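Local coordinates for penicillin binding protein 2X (Streptococcus thermophilus, PDB 5U47) that probably cross-links peptide side chains of peptidoglycan as a septal cell-wall transpeptidase, and belongs to the enzymes that beta-lactams inactivate by acylating a serine, at residues Met419-Thr424 / Tyr541-Val545; Thr384-Met388 / Glu434-Ile438; Ile494-Gly498 / Val562-Glu567; Phe149-Phe153 / Thr220-Ala224; Thr261-Tyr267 / Tyr280-Leu286. The protein carries 1 engineered substitution. One frame throughout, in Å; residues are numbered along the deposited sequence.

In the fold
Interactions 1, 3 and 5 reach the five-stranded antiparallel sheet of the transpeptidase domain directly. Interactions 2 and 4 lie beside it and are joined by Thr221 N and Phe437 O (3.0 Å, a probable hydrogen bond). Interactions 1 and 3 lie on the two faces of strand 541-548: Met543 CE meets Val565 CG1 at 3.7 Å. Interaction 1 touches interaction 2 through Arg421 CB and Pro435 CD (3.9 Å), and interaction 5 through Leu420 CD1 and Leu286 CD1 (3.8 Å). The centres of interactions 4 and 5 are about 12 Å apart, and Glu152 OE2 lies 2.6 Å from Tyr280 OH. Phe423 lies near, without touching, a probable SxxK motif starting at Ser295, consistent with the acylated serine of this family.

Interaction 1 (Met419-Thr424 / Tyr541-Val545); sequences MLRAFT and YIMYV
Helix 419-424 runs across strand 541-545 at 147° between their N-to-C directions, with the axes 9.9 Å apart at closest approach. The register pairs Leu420 with Tyr544 (CA-CA 7.6 Å) and Phe423 with Ile542 (7.8 Å). The aromatic contact is T-shaped. Phe423 (chi1 m) points its edge at the face of Tyr544 (chi1 t). The centroids are 5.4 Å apart and the planes meet at 69°; Phe423 CE2 is 3.7 Å from Tyr544 CD1. This is a helix lying on the central antiparallel sheet of the penicillin-binding transpeptidase domain, of the beta-lactamase clan: strand 541-548 runs between strands 245-252 and 526-534. Met543 points away from this helix to helix 558-572 on the other face. Apolar contacts complete the layer. Leu420 CD2 is 3.8 Å from Tyr544 CB, Met419 CB is 4.0 Å from Tyr544 CE2, and Phe423 CB is 4.3 Å from Ile542 CG2. No hydrogen bond joins the segments. Tyr544 OH bonds to Tyr291 OH, and Thr424 OG1 donates to Arg421 O (2.6 Å).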
# COMPACT_ATOMS: atom_id res chain seq x y z
N MET A 419 9.93 -6.06 -3.78
CA MET A 419 9.90 -7.48 -4.10
C MET A 419 8.65 -7.82 -4.90
O MET A 419 8.72 -8.56 -5.87
CB MET A 419 9.99 -8.35 -2.83
CG MET A 419 11.32 -8.23 -2.09
SD MET A 419 12.76 -8.67 -3.10
CE MET A 419 12.48 -10.40 -3.43
N LEU A 420 7.50 -7.29 -4.49
CA LEU A 420 6.25 -7.56 -5.20
C LEU A 420 6.34 -7.11 -6.65
O LEU A 420 5.91 -7.82 -7.55
CB LEU A 420 5.05 -6.89 -4.51
CG LEU A 420 4.74 -7.40 -3.07
CD1 LEU A 420 3.59 -6.58 -2.48
CD2 LEU A 420 4.37 -8.88 -3.06
N ARG A 421 6.88 -5.91 -6.84
CA ARG A 421 7.05 -5.34 -8.17
C ARG A 421 7.92 -6.27 -9.05
O ARG A 421 7.57 -6.57 -10.19
CB ARG A 421 7.69 -3.97 -8.06
CG ARG A 421 7.99 -3.30 -9.38
CD ARG A 421 8.59 -1.90 -9.19
NE ARG A 421 9.83 -1.98 -8.43
CZ ARG A 421 10.56 -0.94 -8.02
NH1 ARG A 421 11.65 -1.17 -7.31
NH2 ARG A 421 10.24 0.31 -8.29
N ALA A 422 9.02 -6.76 -8.49
CA ALA A 422 9.93 -7.65 -9.21
C ALA A 422 9.24 -8.96 -9.55
O ALA A 422 9.38 -9.47 -10.67
CB ALA A 422 11.19 -7.90 -8.39
N PHE A 423 8.48 -9.49 -8.58
CA PHE A 423 7.75 -10.74 -8.80
C PHE A 423 6.73 -10.65 -9.94
O PHE A 423 6.47 -11.66 -10.62
CB PHE A 423 7.02 -11.23 -7.54
CG PHE A 423 7.93 -11.66 -6.40
CD1 PHE A 423 9.09 -12.41 -6.64
CD2 PHE A 423 7.58 -11.39 -5.09
CE1 PHE A 423 9.90 -12.83 -5.58
CE2 PHE A 423 8.39 -11.81 -4.03
CZ PHE A 423 9.55 -12.52 -4.28
N THR A 424 6.17 -9.46 -10.19
CA THR A 424 5.20 -9.35 -11.27
C THR A 424 5.82 -9.69 -12.64
O THR A 424 5.10 -10.18 -13.49
CB THR A 424 4.49 -7.97 -11.38
OG1 THR A 424 5.46 -6.94 -11.63
CG2 THR A 424 3.74 -7.65 -10.15
N TYR A 541 -2.51 -15.45 -9.31
CA TYR A 541 -2.19 -14.81 -8.04
C TYR A 541 -0.74 -15.06 -7.60
O TYR A 541 -0.14 -16.12 -7.88
CB TYR A 541 -3.17 -15.29 -6.93
CG TYR A 541 -4.60 -15.07 -7.33
CD1 TYR A 541 -5.14 -13.78 -7.39
CD2 TYR A 541 -5.39 -16.12 -7.74
CE1 TYR A 541 -6.44 -13.57 -7.83
CE2 TYR A 541 -6.68 -15.91 -8.18
CZ TYR A 541 -7.19 -14.65 -8.23
OH TYR A 541 -8.48 -14.49 -8.67
N ILE A 542 -0.20 -14.05 -6.92
CA ILE A 542 1.11 -14.09 -6.30
C ILE A 542 0.86 -13.85 -4.81
O ILE A 542 0.05 -12.97 -4.44
CB ILE A 542 2.03 -12.93 -6.75
CG1 ILE A 542 2.25 -12.94 -8.26
CG2 ILE A 542 3.39 -13.00 -6.05
CD1 ILE A 542 2.78 -11.60 -8.79
N MET A 543 1.54 -14.60 -3.97
CA MET A 543 1.48 -14.38 -2.54
C MET A 543 2.90 -14.34 -1.98
O MET A 543 3.75 -15.16 -2.35
CB MET A 543 0.64 -15.44 -1.85
CG MET A 543 0.41 -15.15 -0.38
SD MET A 543 -0.84 -16.23 0.32
CE MET A 543 -1.03 -15.43 1.91
N TYR A 544 3.15 -13.40 -1.09
CA TYR A 544 4.47 -13.24 -0.46
C TYR A 544 4.28 -13.13 1.04
O TYR A 544 3.51 -12.29 1.51
CB TYR A 544 5.15 -11.99 -1.03
CG TYR A 544 6.52 -11.65 -0.50
CD1 TYR A 544 7.54 -12.59 -0.48
CD2 TYR A 544 6.84 -10.35 -0.16
CE1 TYR A 544 8.82 -12.26 -0.05
CE2 TYR A 544 8.12 -10.01 0.28
CZ TYR A 544 9.10 -10.96 0.32
OH TYR A 544 10.38 -10.63 0.75
N VAL A 545 5.00 -13.98 1.77
CA VAL A 545 4.90 -14.04 3.23
C VAL A 545 6.26 -13.96 3.85
O VAL A 545 7.21 -14.57 3.33
CB VAL A 545 4.21 -15.36 3.65
CG1 VAL A 545 4.09 -15.46 5.17
CG2 VAL A 545 2.85 -15.47 3.01

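Interaction 2 (Thr384-Met388 / Glu434-Ile438); sequences TRFGM and EPQFI
Gly387 has phi/psi of 136/-16, where a side chain would jam against the preceding carbonyl. A CB here would also sit only 2.8 Å from Phe437 CZ. Two largely irregular loops meet at this point, Phe386 nearest Gln436 (CA-CA 6.5 Å). Arg385, before Phe386, is in the left-handed region (55/42). Phe386 and Phe437 both take chi1 p. The edge of Phe437 points at the face of Phe386 in a T-shaped pair, centroids 5.0 Å apart and planes at 81°. Met388 (m, m, t) lays CE over the face of Phe437, 3.9 Å from the ring centroid, a CH-pi contact. Its SD, 4.5 Å from that centroid and oblique, makes a Met-aromatic contact. These transpeptidase-domain loops lie against helix 416-427 through Val417. They also meet the first PASTA domain, where Gln611 NE2 bonds Gly387 O. Glu434 brings OE2 to 2.6 Å from Thr384 O. Water 1 donates to Phe386 O (3.1 Å) and Pro435 O (2.9 Å). Water 2 accepts from Phe437 N (2.8 Å).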
# COMPACT_ATOMS: atom_id res chain seq x y z
N THR A 384 9.07 2.46 -5.49
CA THR A 384 8.00 2.22 -6.46
C THR A 384 7.20 3.51 -6.75
O THR A 384 6.70 3.70 -7.86
CB THR A 384 7.03 1.12 -5.98
OG1 THR A 384 6.24 1.57 -4.86
CG2 THR A 384 7.79 -0.16 -5.61
N ARG A 385 7.11 4.39 -5.76
CA ARG A 385 6.31 5.62 -5.84
C ARG A 385 4.87 5.23 -6.20
O ARG A 385 4.21 5.91 -6.98
CB ARG A 385 6.89 6.59 -6.86
CG ARG A 385 8.38 6.78 -6.69
CD ARG A 385 8.87 7.95 -7.50
NE ARG A 385 10.32 8.11 -7.38
CZ ARG A 385 11.23 7.76 -8.29
NH1 ARG A 385 10.88 7.25 -9.47
NH2 ARG A 385 12.51 7.98 -8.03
N PHE A 386 4.39 4.16 -5.57
CA PHE A 386 3.08 3.61 -5.89
C PHE A 386 1.88 4.36 -5.32
O PHE A 386 0.76 4.03 -5.66
CB PHE A 386 3.01 2.08 -5.65
CG PHE A 386 2.82 1.65 -4.23
CD1 PHE A 386 3.50 2.25 -3.18
CD2 PHE A 386 2.05 0.50 -3.96
CE1 PHE A 386 3.36 1.76 -1.90
CE2 PHE A 386 1.90 0.03 -2.68
CZ PHE A 386 2.55 0.67 -1.64
N GLY A 387 2.13 5.35 -4.47
CA GLY A 387 1.08 6.20 -3.95
C GLY A 387 1.14 6.50 -2.48
O GLY A 387 0.48 7.42 -2.03
N MET A 388 1.92 5.74 -1.73
CA MET A 388 1.99 5.98 -0.30
C MET A 388 3.07 6.98 0.04
O MET A 388 4.09 7.06 -0.66
CB MET A 388 2.31 4.69 0.45
CG MET A 388 1.24 3.64 0.40
SD MET A 388 -0.27 4.07 1.30
CE MET A 388 -1.16 2.52 1.21
N GLU A 434 3.51 -2.07 -12.06
CA GLU A 434 3.53 -1.25 -10.85
C GLU A 434 2.46 -1.82 -9.89
O GLU A 434 1.30 -1.97 -10.27
CB GLU A 434 3.19 0.19 -11.21
CG GLU A 434 3.16 1.17 -10.05
CD GLU A 434 4.53 1.58 -9.53
OE1 GLU A 434 5.57 0.93 -9.82
OE2 GLU A 434 4.56 2.58 -8.80
N PRO A 435 2.85 -2.14 -8.63
CA PRO A 435 1.84 -2.56 -7.69
C PRO A 435 0.84 -1.41 -7.47
O PRO A 435 1.26 -0.25 -7.46
CB PRO A 435 2.64 -2.85 -6.41
CG PRO A 435 4.01 -3.16 -6.92
CD PRO A 435 4.19 -2.20 -8.04
N GLN A 436 -0.44 -1.76 -7.35
CA GLN A 436 -1.53 -0.78 -7.18
C GLN A 436 -2.42 -1.16 -6.03
O GLN A 436 -2.71 -2.36 -5.81
CB GLN A 436 -2.41 -0.74 -8.43
CG GLN A 436 -1.74 -0.14 -9.66
CD GLN A 436 -2.62 -0.16 -10.90
OE1 GLN A 436 -3.60 -0.93 -10.99
NE2 GLN A 436 -2.27 0.67 -11.87
N PHE A 437 -2.89 -0.13 -5.32
CA PHE A 437 -3.82 -0.28 -4.21
C PHE A 437 -5.08 0.58 -4.39
O PHE A 437 -6.00 0.49 -3.56
CB PHE A 437 -3.13 -0.02 -2.84
CG PHE A 437 -2.58 1.38 -2.68
CD1 PHE A 437 -3.40 2.42 -2.27
CD2 PHE A 437 -1.24 1.64 -2.94
CE1 PHE A 437 -2.89 3.70 -2.13
CE2 PHE A 437 -0.73 2.92 -2.80
CZ PHE A 437 -1.55 3.96 -2.40
N ILE A 438 -5.13 1.41 -5.45
CA ILE A 438 -6.33 2.23 -5.74
C ILE A 438 -7.00 1.71 -6.99
O ILE A 438 -6.37 1.64 -8.06
CB ILE A 438 -6.01 3.71 -6.01
CG1 ILE A 438 -5.25 4.31 -4.84
CG2 ILE A 438 -7.30 4.50 -6.27
CD1 ILE A 438 -4.66 5.67 -5.13
O HOH W 1 0.43 2.40 -8.26
O HOH W 2 -2.24 2.39 -6.37

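Interaction 3 (Ile494-Gly498 / Val562-Glu567); sequences IIQVG and VNPVLE
Two side chains one helical turn apart, Asn563 and Glu567, hold the loop 494-498 to helix 562-567. Asn563 (chi1 m) donates from ND2 to Ile494 O at 3.0 Å (N-H...O angle 165°). Glu567 (chi1 m, chi2 t) accepts at OE2 from Gly498 N at 2.7 Å (N-H...O angle 173°). The nearest CA pairs are Gln496-Asn563 (5.6 Å) and Val497-Glu567 (5.4 Å). Gln496 N is 3.1 Å from Asn563 ND2, but both are donors and no bond forms. The side chain of Gln496 turns away, and its NE2 bonds Pro493 O. Residues 495-497 are extended; Gly498 then turns at 55/-131. The helix is 558-572 of the transpeptidase domain, which packs on the five-stranded sheet, and the loop leads into strand 503-510, one of the two outermost strands. The helix is kinked where the N atoms of Asn563 and Pro564 have no bond to the turn before. Regular bonding is found at Leu566 N to Val562 O and at Glu567 N to Asn563 O, both 3.0 Å. Beneath the polar pairs, Ile495 CG2 meets Val562 CG1 at 3.7 Å. Val497 (chi1 t) places CG2 3.8 Å from Leu566 CB and CG1 3.7 Å from Glu567 CG.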
# COMPACT_ATOMS: atom_id res chain seq x y z
N ILE A 494 4.75 -28.83 0.55
CA ILE A 494 4.20 -28.05 1.66
C ILE A 494 3.08 -27.16 1.15
O ILE A 494 1.99 -27.12 1.73
CB ILE A 494 5.29 -27.17 2.32
CG1 ILE A 494 6.30 -28.07 3.04
CG2 ILE A 494 4.66 -26.17 3.28
CD1 ILE A 494 7.49 -27.31 3.62
N ILE A 495 3.35 -26.44 0.06
CA ILE A 495 2.37 -25.53 -0.51
C ILE A 495 1.54 -26.22 -1.60
O ILE A 495 2.05 -26.65 -2.62
CB ILE A 495 3.03 -24.23 -1.00
CG1 ILE A 495 3.62 -23.50 0.22
CG2 ILE A 495 1.98 -23.32 -1.67
CD1 ILE A 495 4.37 -22.23 -0.10
N GLN A 496 0.24 -26.31 -1.33
CA GLN A 496 -0.71 -26.92 -2.23
C GLN A 496 -1.91 -26.01 -2.40
O GLN A 496 -2.34 -25.36 -1.44
CB GLN A 496 -1.15 -28.29 -1.68
CG GLN A 496 -0.03 -29.31 -1.58
CD GLN A 496 -0.49 -30.65 -1.05
OE1 GLN A 496 -1.64 -31.05 -1.24
NE2 GLN A 496 0.41 -31.37 -0.40
N VAL A 497 -2.43 -25.94 -3.63
CA VAL A 497 -3.63 -25.15 -3.95
C VAL A 497 -4.48 -26.04 -4.86
O VAL A 497 -4.22 -26.15 -6.07
CB VAL A 497 -3.25 -23.82 -4.63
CG1 VAL A 497 -4.50 -22.98 -4.86
CG2 VAL A 497 -2.26 -23.04 -3.76
N GLY A 498 -5.46 -26.72 -4.27
CA GLY A 498 -6.27 -27.70 -5.02
C GLY A 498 -5.31 -28.71 -5.64
O GLY A 498 -4.41 -29.22 -4.97
N VAL A 562 -0.26 -19.72 3.35
CA VAL A 562 -0.32 -19.70 1.90
C VAL A 562 -1.44 -20.58 1.32
O VAL A 562 -2.27 -20.09 0.55
CB VAL A 562 1.03 -20.11 1.27
CG1 VAL A 562 0.97 -20.05 -0.25
CG2 VAL A 562 2.14 -19.20 1.79
N ASN A 563 -1.51 -21.84 1.72
CA ASN A 563 -2.48 -22.79 1.13
C ASN A 563 -3.94 -22.34 1.18
O ASN A 563 -4.58 -22.26 0.13
CB ASN A 563 -2.34 -24.23 1.72
CG ASN A 563 -0.94 -24.82 1.56
OD1 ASN A 563 0.02 -24.09 1.40
ND2 ASN A 563 -0.83 -26.14 1.61
N PRO A 564 -4.47 -22.07 2.38
CA PRO A 564 -5.89 -21.71 2.40
C PRO A 564 -6.21 -20.35 1.77
O PRO A 564 -7.29 -20.17 1.21
CB PRO A 564 -6.25 -21.77 3.89
CG PRO A 564 -4.97 -21.65 4.62
CD PRO A 564 -3.88 -22.12 3.73
N VAL A 565 -5.29 -19.40 1.84
CA VAL A 565 -5.52 -18.06 1.27
C VAL A 565 -5.54 -18.13 -0.24
O VAL A 565 -6.46 -17.61 -0.87
CB VAL A 565 -4.50 -17.04 1.81
CG1 VAL A 565 -4.65 -15.68 1.08
CG2 VAL A 565 -4.71 -16.88 3.31
N LEU A 566 -4.56 -18.80 -0.85
CA LEU A 566 -4.57 -18.97 -2.31
C LEU A 566 -5.74 -19.81 -2.80
O LEU A 566 -6.26 -19.56 -3.89
CB LEU A 566 -3.25 -19.53 -2.84
CG LEU A 566 -2.09 -18.56 -2.80
CD1 LEU A 566 -0.85 -19.20 -3.35
CD2 LEU A 566 -2.42 -17.28 -3.57
N GLU A 567 -6.16 -20.81 -2.02
CA GLU A 567 -7.33 -21.61 -2.38
C GLU A 567 -8.59 -20.73 -2.31
O GLU A 567 -9.47 -20.83 -3.17
CB GLU A 567 -7.48 -22.87 -1.52
CG GLU A 567 -6.52 -23.97 -1.95
CD GLU A 567 -6.68 -25.26 -1.19
OE1 GLU A 567 -7.30 -25.27 -0.09
OE2 GLU A 567 -6.19 -26.29 -1.70

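Interaction 4 (Phe149-Phe153 / Thr220-Ala224); sequences FASEF and TTLSA
Segment 149-153 makes a turn into a short helix. Ala150, at 40/45, is at the N-cap position, and residues 151-153 are helical. Phe149 and Phe153 (both chi1 t) direct their CA-to-CB bonds toward segment 220-224. Phe149 to Ala224 is 8.5 Å between CA atoms, and Ala150 to Leu222 is 9.1 Å. Along 220-224, Thr220 comes first, at the end of strand 217-220. Its CG2 lies 4.2 Å from Phe153 CE2, at the edge of the ring, while its OG1 bonds Tyr36 O. Thr221 turns aside, and Thr221 N probably bonds Phe437 O. Leu222 (m, t) is the central residue. Its CD1 reaches Phe153 CE2 at 3.7 Å, Ala150 CB at 4.0 Å and Phe149 CE1 at 4.4 Å, so it sits between the two phenylalanines. Leu222 N makes a weak hydrogen bond to Thr220 OG1 (3.4 Å). Ser223 points away and is the N-cap of helix 224-241; its side chain caps a backbone N of that helix. Ala224 starts the helix. Its O is 3.6 Å from Phe149 CE2, near the ring plane, and its CB is 3.8 Å from Phe149 CZ. No hydrogen bond crosses the contact. It is a buried apolar junction between the PBP dimerisation domain and the link from strand 217-220 to helix 224-241, which leads into strand 245-252 of the transpeptidase sheet.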
# COMPACT_ATOMS: atom_id res chain seq x y z
N PHE A 149 -8.29 -5.32 10.51
CA PHE A 149 -8.44 -5.56 9.08
C PHE A 149 -7.56 -4.57 8.35
O PHE A 149 -7.85 -3.37 8.35
CB PHE A 149 -9.94 -5.33 8.74
CG PHE A 149 -10.30 -5.46 7.28
CD1 PHE A 149 -10.02 -4.44 6.38
CD2 PHE A 149 -11.00 -6.56 6.82
CE1 PHE A 149 -10.36 -4.55 5.04
CE2 PHE A 149 -11.37 -6.68 5.49
CZ PHE A 149 -11.06 -5.66 4.60
N ALA A 150 -6.48 -5.07 7.74
CA ALA A 150 -5.51 -4.22 7.00
C ALA A 150 -5.26 -2.92 7.72
O ALA A 150 -5.19 -1.85 7.10
CB ALA A 150 -6.04 -3.94 5.62
N SER A 151 -5.07 -3.00 9.02
CA SER A 151 -5.01 -1.80 9.84
C SER A 151 -3.86 -0.86 9.50
O SER A 151 -4.07 0.34 9.29
CB SER A 151 -5.02 -2.16 11.32
OG SER A 151 -6.27 -2.73 11.66
N GLU A 152 -2.65 -1.41 9.44
CA GLU A 152 -1.50 -0.59 9.07
C GLU A 152 -1.64 -0.01 7.64
O GLU A 152 -1.26 1.12 7.40
CB GLU A 152 -0.18 -1.36 9.25
CG GLU A 152 0.19 -1.55 10.72
CD GLU A 152 -0.61 -2.60 11.48
OE1 GLU A 152 -1.42 -3.40 10.89
OE2 GLU A 152 -0.41 -2.64 12.71
N PHE A 153 -2.22 -0.78 6.73
CA PHE A 153 -2.44 -0.27 5.37
C PHE A 153 -3.40 0.94 5.35
O PHE A 153 -3.09 1.99 4.74
CB PHE A 153 -2.96 -1.39 4.50
CG PHE A 153 -3.49 -0.94 3.17
CD1 PHE A 153 -2.62 -0.65 2.13
CD2 PHE A 153 -4.85 -0.83 2.97
CE1 PHE A 153 -3.12 -0.24 0.90
CE2 PHE A 153 -5.36 -0.44 1.73
CZ PHE A 153 -4.49 -0.15 0.70
N THR A 220 -10.35 0.94 -2.84
CA THR A 220 -9.08 0.26 -2.89
C THR A 220 -9.22 -1.01 -3.71
O THR A 220 -10.33 -1.43 -4.08
CB THR A 220 -8.55 -0.07 -1.49
OG1 THR A 220 -9.40 -1.04 -0.86
CG2 THR A 220 -8.45 1.17 -0.65
N THR A 221 -8.07 -1.63 -3.99
CA THR A 221 -8.04 -2.89 -4.73
C THR A 221 -8.31 -4.09 -3.84
O THR A 221 -8.48 -5.21 -4.33
CB THR A 221 -6.64 -3.09 -5.37
OG1 THR A 221 -5.65 -2.94 -4.37
CG2 THR A 221 -6.42 -2.08 -6.45
N LEU A 222 -8.35 -3.87 -2.52
CA LEU A 222 -8.57 -4.96 -1.56
C LEU A 222 -9.91 -5.67 -1.74
O LEU A 222 -10.88 -5.07 -2.16
CB LEU A 222 -8.48 -4.48 -0.11
CG LEU A 222 -7.23 -3.81 0.45
CD1 LEU A 222 -7.47 -3.49 1.92
CD2 LEU A 222 -5.98 -4.65 0.29
N SER A 223 -9.91 -6.96 -1.45
CA SER A 223 -11.09 -7.79 -1.42
C SER A 223 -11.36 -8.05 0.05
O SER A 223 -10.60 -8.79 0.70
CB SER A 223 -10.81 -9.11 -2.11
OG SER A 223 -11.85 -10.05 -1.87
N ALA A 224 -12.41 -7.43 0.59
CA ALA A 224 -12.72 -7.64 2.01
C ALA A 224 -12.84 -9.11 2.43
O ALA A 224 -12.27 -9.48 3.46
CB ALA A 224 -13.93 -6.83 2.46

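Interaction 5 (Thr261-Tyr267 / Tyr280-Leu286); sequences TTQRPTY and YDWVNRL
One side-chain amide, Gln263, bridges a loop and strand 258-264, one of the two outermost strands of the antiparallel transpeptidase sheet. Gln263 (chi1 p, chi2 t) accepts at OE1 from Arg285 N at 2.8 Å (N-H...O angle 172°) and donates from NE2 to Val283 O at 3.0 Å. The nearest CA pairs include Gln263-Arg285 (6.6 Å) and Pro265-Tyr280 (5.8 Å). Two Asx turns shape the loop: Asp281 OD1 accepts from Val283 N (3.0 Å), and Asn284 OD1 from Leu286 N (2.9 Å). Arg285 NH1 closes a salt bridge to Asp281 OD2 at 3.1 Å. The strand ends at Arg264; Pro265 follows through a cis peptide bond and sets CG 4.0 Å from Tyr280 CD1. Tyr280 (chi1 t) also brings CZ to 3.9 Å from Tyr267 CD1; its OH bonds Glu152 OE2 of helix 151-154. Water 4 accepts from Arg285 NH1 (3.0 Å) and donates to Arg264 O (2.7 Å). Water 3 accepts from Gln263 NE2 (3.0 Å) and donates to Pro265 O (2.7 Å) and Asp281 O (2.6 Å).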
# COMPACT_ATOMS: atom_id res chain seq x y z
N THR A 261 -3.54 -7.46 2.15
CA THR A 261 -2.23 -7.18 2.72
C THR A 261 -2.35 -7.00 4.22
O THR A 261 -3.26 -6.35 4.69
CB THR A 261 -1.56 -5.96 2.05
OG1 THR A 261 -0.21 -5.83 2.51
CG2 THR A 261 -2.32 -4.67 2.29
N THR A 262 -1.43 -7.61 4.95
CA THR A 262 -1.47 -7.48 6.39
C THR A 262 -0.08 -7.63 7.00
O THR A 262 0.86 -8.13 6.36
CB THR A 262 -2.47 -8.48 7.03
OG1 THR A 262 -2.88 -8.01 8.32
CG2 THR A 262 -1.86 -9.88 7.12
N GLN A 263 0.03 -7.19 8.24
CA GLN A 263 1.26 -7.35 8.98
C GLN A 263 0.94 -7.61 10.42
O GLN A 263 -0.16 -7.34 10.87
CB GLN A 263 2.15 -6.12 8.87
CG GLN A 263 1.74 -4.91 9.68
CD GLN A 263 2.68 -3.74 9.42
OE1 GLN A 263 2.85 -3.31 8.28
NE2 GLN A 263 3.30 -3.24 10.47
N ARG A 264 1.93 -8.17 11.13
CA ARG A 264 1.82 -8.49 12.52
C ARG A 264 3.10 -7.98 13.19
O ARG A 264 4.15 -8.02 12.58
CB ARG A 264 1.66 -10.00 12.72
CG ARG A 264 0.32 -10.57 12.22
CD ARG A 264 -0.82 -10.09 13.10
NE ARG A 264 -2.13 -10.61 12.71
CZ ARG A 264 -2.89 -10.14 11.71
NH1 ARG A 264 -2.46 -9.16 10.93
NH2 ARG A 264 -4.08 -10.69 11.47
N PRO A 265 3.01 -7.48 14.42
CA PRO A 265 1.75 -7.34 15.17
C PRO A 265 0.88 -6.25 14.59
O PRO A 265 1.37 -5.39 13.85
CB PRO A 265 2.23 -6.93 16.59
CG PRO A 265 3.55 -6.28 16.34
CD PRO A 265 4.17 -7.10 15.24
N THR A 266 -0.41 -6.27 14.92
CA THR A 266 -1.35 -5.32 14.36
C THR A 266 -2.21 -4.73 15.46
O THR A 266 -1.92 -4.92 16.64
CB THR A 266 -2.21 -5.99 13.25
OG1 THR A 266 -2.96 -5.00 12.52
CG2 THR A 266 -3.14 -7.04 13.86
N TYR A 267 -3.23 -3.98 15.05
CA TYR A 267 -4.18 -3.39 15.99
C TYR A 267 -5.59 -3.33 15.39
O TYR A 267 -5.77 -3.45 14.16
CB TYR A 267 -3.74 -1.96 16.39
CG TYR A 267 -3.72 -0.94 15.27
CD1 TYR A 267 -2.62 -0.80 14.43
CD2 TYR A 267 -4.80 -0.07 15.06
CE1 TYR A 267 -2.61 0.14 13.39
CE2 TYR A 267 -4.79 0.87 14.05
CZ TYR A 267 -3.68 0.98 13.22
OH TYR A 267 -3.66 1.92 12.20
N TYR A 280 4.62 -3.99 20.00
CA TYR A 280 4.02 -3.40 18.81
C TYR A 280 5.09 -2.62 18.04
O TYR A 280 5.89 -1.91 18.64
CB TYR A 280 2.79 -2.52 19.09
CG TYR A 280 2.20 -2.02 17.80
CD1 TYR A 280 1.54 -2.90 16.93
CD2 TYR A 280 2.37 -0.69 17.38
CE1 TYR A 280 1.04 -2.46 15.72
CE2 TYR A 280 1.86 -0.25 16.17
CZ TYR A 280 1.20 -1.15 15.35
OH TYR A 280 0.70 -0.74 14.15
N ASP A 281 5.10 -2.78 16.72
CA ASP A 281 6.06 -2.16 15.83
C ASP A 281 5.29 -1.23 14.91
O ASP A 281 4.40 -1.68 14.19
CB ASP A 281 6.75 -3.26 15.01
CG ASP A 281 7.96 -2.75 14.20
OD1 ASP A 281 8.09 -1.54 13.94
OD2 ASP A 281 8.78 -3.61 13.80
N TRP A 282 5.66 0.05 14.93
CA TRP A 282 4.98 1.07 14.14
C TRP A 282 5.42 1.13 12.67
O TRP A 282 4.83 1.87 11.89
CB TRP A 282 5.21 2.44 14.79
CG TRP A 282 4.51 2.59 16.11
CD1 TRP A 282 4.98 2.22 17.33
CD2 TRP A 282 3.21 3.12 16.33
NE1 TRP A 282 4.04 2.49 18.30
CE2 TRP A 282 2.94 3.05 17.71
CE3 TRP A 282 2.22 3.65 15.48
CZ2 TRP A 282 1.75 3.50 18.27
CZ3 TRP A 282 1.03 4.09 16.04
CH2 TRP A 282 0.81 4.02 17.43
N VAL A 283 6.44 0.37 12.29
CA VAL A 283 6.98 0.44 10.92
C VAL A 283 6.06 -0.29 9.95
O VAL A 283 5.60 -1.39 10.25
CB VAL A 283 8.41 -0.14 10.88
CG1 VAL A 283 8.98 -0.10 9.48
CG2 VAL A 283 9.33 0.66 11.82
N ASN A 284 5.74 0.34 8.82
CA ASN A 284 4.88 -0.28 7.82
C ASN A 284 5.70 -1.30 7.04
O ASN A 284 6.70 -0.96 6.39
CB ASN A 284 4.25 0.76 6.90
CG ASN A 284 3.18 0.18 6.00
OD1 ASN A 284 3.49 -0.63 5.11
ND2 ASN A 284 1.93 0.57 6.22
N ARG A 285 5.28 -2.57 7.10
CA ARG A 285 6.03 -3.62 6.44
C ARG A 285 5.86 -3.72 4.95
O ARG A 285 6.61 -4.45 4.32
CB ARG A 285 5.72 -4.98 7.03
CG ARG A 285 5.78 -5.02 8.53
CD ARG A 285 6.55 -6.24 9.00
NE ARG A 285 7.95 -5.88 9.07
CZ ARG A 285 8.51 -5.21 10.07
NH1 ARG A 285 7.78 -4.80 11.10
NH2 ARG A 285 9.80 -4.94 10.04
N LEU A 286 4.85 -3.04 4.38
CA LEU A 286 4.67 -3.09 2.95
C LEU A 286 5.66 -2.16 2.23
O LEU A 286 6.23 -2.54 1.21
CB LEU A 286 3.24 -2.72 2.56
CG LEU A 286 2.91 -2.72 1.07
CD1 LEU A 286 3.20 -4.08 0.41
CD2 LEU A 286 1.47 -2.33 0.86
O HOH W 3 3.55 -3.97 13.34
O HOH W 4 5.05 -5.59 11.97